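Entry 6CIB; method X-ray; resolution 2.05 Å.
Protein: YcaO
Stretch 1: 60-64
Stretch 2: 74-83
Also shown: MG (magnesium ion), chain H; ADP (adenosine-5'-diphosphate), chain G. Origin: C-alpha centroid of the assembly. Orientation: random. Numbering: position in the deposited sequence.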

# COMPACT_ATOMS: atom_id res chain seq x y z
N TYR A 60 -16.30 -1.65 5.11
CA TYR A 60 -16.18 -0.62 4.08
C TYR A 60 -14.81 -0.66 3.44
O TYR A 60 -13.79 -0.71 4.13
CB TYR A 60 -16.46 0.78 4.66
CG TYR A 60 -17.91 1.02 4.99
CD1 TYR A 60 -18.82 1.41 4.00
CD2 TYR A 60 -18.39 0.85 6.30
CE1 TYR A 60 -20.16 1.62 4.30
CE2 TYR A 60 -19.73 1.07 6.61
CZ TYR A 60 -20.61 1.45 5.61
OH TYR A 60 -21.93 1.67 5.92
N HIS A 61 -14.79 -0.68 2.11
CA HIS A 61 -13.54 -0.60 1.33
C HIS A 61 -13.66 0.56 0.36
O HIS A 61 -14.76 0.91 -0.08
CB HIS A 61 -13.26 -1.90 0.58
CG HIS A 61 -13.32 -3.13 1.43
ND1 HIS A 61 -12.39 -3.40 2.42
CD2 HIS A 61 -14.19 -4.17 1.45
CE1 HIS A 61 -12.70 -4.54 3.01
NE2 HIS A 61 -13.79 -5.03 2.44
N ALA A 62 -12.52 1.16 0.03
CA ALA A 62 -12.48 2.29 -0.87
C ALA A 62 -11.53 2.06 -2.04
O ALA A 62 -10.55 1.32 -1.92
CB ALA A 62 -12.14 3.57 -0.12
N GLY A 63 -11.87 2.70 -3.16
CA GLY A 63 -11.00 2.80 -4.31
C GLY A 63 -10.97 4.23 -4.78
O GLY A 63 -11.79 5.06 -4.35
N LYS A 64 -10.02 4.54 -5.65
CA LYS A 64 -9.84 5.88 -6.17
C LYS A 64 -8.98 5.81 -7.41
O LYS A 64 -8.40 4.76 -7.71
CB LYS A 64 -9.22 6.82 -5.11
CG LYS A 64 -7.72 6.70 -4.85
CD LYS A 64 -7.35 5.41 -4.14
CE LYS A 64 -5.95 5.48 -3.54
NZ LYS A 64 -5.45 4.09 -3.32
N SER A 74 -10.23 0.07 -9.00
CA SER A 74 -9.54 0.11 -7.70
C SER A 74 -10.43 -0.39 -6.56
O SER A 74 -10.01 -1.22 -5.76
CB SER A 74 -9.06 1.55 -7.44
OG SER A 74 -8.67 1.75 -6.11
N ALA A 75 -11.68 0.10 -6.50
CA ALA A 75 -12.63 -0.32 -5.47
C ALA A 75 -12.95 -1.81 -5.57
O ALA A 75 -12.95 -2.51 -4.55
CB ALA A 75 -13.90 0.52 -5.49
N ALA A 76 -13.22 -2.29 -6.79
CA ALA A 76 -13.50 -3.71 -7.04
C ALA A 76 -12.36 -4.64 -6.61
O ALA A 76 -12.59 -5.64 -5.92
CB ALA A 76 -13.85 -3.93 -8.50
N MSE A 77 -11.14 -4.31 -7.02
CA MSE A 77 -9.98 -5.16 -6.76
C MSE A 77 -9.56 -5.13 -5.31
O MSE A 77 -9.03 -6.12 -4.80
CB MSE A 77 -8.86 -4.81 -7.74
CG MSE A 77 -9.25 -5.04 -9.21
SE MSE A 77 -9.48 -6.96 -9.56
CE MSE A 77 -7.57 -7.27 -9.94
N GLU A 78 -9.82 -4.01 -4.63
CA GLU A 78 -9.67 -3.89 -3.18
C GLU A 78 -10.56 -4.92 -2.47
O GLU A 78 -10.09 -5.64 -1.57
CB GLU A 78 -10.01 -2.47 -2.73
CG GLU A 78 -9.96 -2.21 -1.22
CD GLU A 78 -8.57 -1.92 -0.70
OE1 GLU A 78 -7.81 -1.17 -1.36
OE2 GLU A 78 -8.24 -2.42 0.40
N CYS A 79 -11.83 -4.99 -2.87
CA CYS A 79 -12.75 -6.01 -2.36
C CYS A 79 -12.25 -7.43 -2.62
O CYS A 79 -12.35 -8.29 -1.74
CB CYS A 79 -14.16 -5.81 -2.93
SG CYS A 79 -14.90 -4.28 -2.37
N VAL A 80 -11.69 -7.66 -3.81
CA VAL A 80 -11.21 -8.99 -4.23
C VAL A 80 -10.01 -9.44 -3.37
O VAL A 80 -10.02 -10.56 -2.85
CB VAL A 80 -10.88 -9.05 -5.75
CG1 VAL A 80 -10.11 -10.32 -6.10
CG2 VAL A 80 -12.16 -9.02 -6.58
N GLU A 81 -9.01 -8.56 -3.21
CA GLU A 81 -7.84 -8.88 -2.39
C GLU A 81 -8.22 -9.22 -0.94
O GLU A 81 -7.64 -10.13 -0.36
CB GLU A 81 -6.75 -7.79 -2.46
CG GLU A 81 -7.03 -6.52 -1.68
CD GLU A 81 -5.84 -5.60 -1.57
OE1 GLU A 81 -5.27 -5.23 -2.61
OE2 GLU A 81 -5.48 -5.21 -0.44
N ARG A 82 -9.20 -8.50 -0.39
CA ARG A 82 -9.66 -8.75 0.98
C ARG A 82 -10.35 -10.11 1.13
O ARG A 82 -10.14 -10.80 2.13
CB ARG A 82 -10.53 -7.60 1.52
CG ARG A 82 -9.79 -6.29 1.75
CD ARG A 82 -8.74 -6.39 2.85
NE ARG A 82 -9.35 -6.44 4.19
CZ ARG A 82 -9.63 -5.37 4.93
NH1 ARG A 82 -9.35 -4.15 4.49
NH2 ARG A 82 -10.20 -5.52 6.12
N ALA A 83 -11.14 -10.50 0.14
CA ALA A 83 -11.76 -11.83 0.12
C ALA A 83 -10.71 -12.94 -0.01
O ALA A 83 -10.79 -13.96 0.67
CB ALA A 83 -12.80 -11.93 -0.98
MG MG H . -3.53 -3.65 -1.14
PB ADP G . -3.46 0.67 -3.29
O1B ADP G . -2.89 -0.66 -3.73
O2B ADP G . -2.43 1.68 -2.83
O3B ADP G . -4.67 0.58 -2.38
PA ADP G . -5.29 1.23 -5.47
O1A ADP G . -4.95 1.79 -6.83
O2A ADP G . -6.38 1.92 -4.71
O3A ADP G . -3.91 1.34 -4.68
O5' ADP G . -5.62 -0.34 -5.65
C5' ADP G . -6.44 -1.14 -4.79
C4' ADP G . -6.32 -2.62 -5.21
O4' ADP G . -6.75 -2.77 -6.58
C3' ADP G . -4.89 -3.15 -5.20
O3' ADP G . -4.89 -4.57 -4.93
C2' ADP G . -4.40 -2.91 -6.61
O2' ADP G . -3.31 -3.76 -6.97
C1' ADP G . -5.67 -3.19 -7.42
N9 ADP G . -5.73 -2.42 -8.69
C8 ADP G . -5.79 -1.08 -8.79
N7 ADP G . -5.84 -0.69 -10.08
C5 ADP G . -5.84 -1.80 -10.84
C6 ADP G . -5.89 -2.08 -12.29
N6 ADP G . -5.95 -1.07 -13.18
N1 ADP G . -5.86 -3.38 -12.67
C2 ADP G . -5.79 -4.40 -11.78
N3 ADP G . -5.75 -4.21 -10.44
C4 ADP G . -5.77 -2.94 -9.92
O HOH W 1 -10.02 -1.87 2.50
O HOH W 2 -5.00 -1.95 -1.02
O HOH W 3 -2.05 -2.81 -2.58
O HOH W 4 -2.83 -3.52 0.95

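Strand 60-64 lies across helix 74-83 with the two chains running roughly antiparallel, at 140°, and their axes approach to 6.2 Å. The gap is narrow at one end: the CA atoms of G63 and A75 are 3.7 Å apart, while those of H61 and C79 stand 6.6 Å apart. Glycine makes the tight end possible. An ideal CB on G63 would sit 2.1 Å from A75 N and clash.

S74 begins the contact and does double duty. Its OG accepts a hydrogen bond from the backbone, K64 N to S74 OG at 3.1 Å, and donates one to the nucleotide, S74 OG to ADP O2A at 2.7 Å. The K64 CA-to-CB bond points away from the helix, yet its long side chain carries NZ to the same phosphate oxygen, 2.7 Å from ADP O2A. Strand and helix are thus tied directly and through a shared anionic ligand.

A75 directs its CB sideways; its backbone N comes within 3.5 Å of G63 CA, the close approach that the absent side chain of G63 leaves room for. A76 points away and M77, a selenomethionine, is out of reach of the strand, although M77 CB packs 3.2 Å from ADP O4'.

One turn after S74, E78 points toward the strand. Its CG lies 3.6 Å from A62 O and 3.8 Å from H61 CB, so the aliphatic part fills space while the carboxylate works through water: water 1 donates to E78 OE2 (2.8 Å) and hydrogen-bonds H61 ND1 (2.8 Å).

C79 sets SG 3.9 Å from H61 CD2, an oblique sulfur-aromatic contact. V80 does not touch the strand, nor does E81, whose OE2 binds MG at 2.6 Å and whose OE1 accepts a very short 2.4 Å hydrogen bond from ADP O3'. R82 adds a third helix contact to H61, after E78 and C79: R82 CG is 3.6 Å from H61 CE1, and that ring carbon lies over one face of the guanidinium.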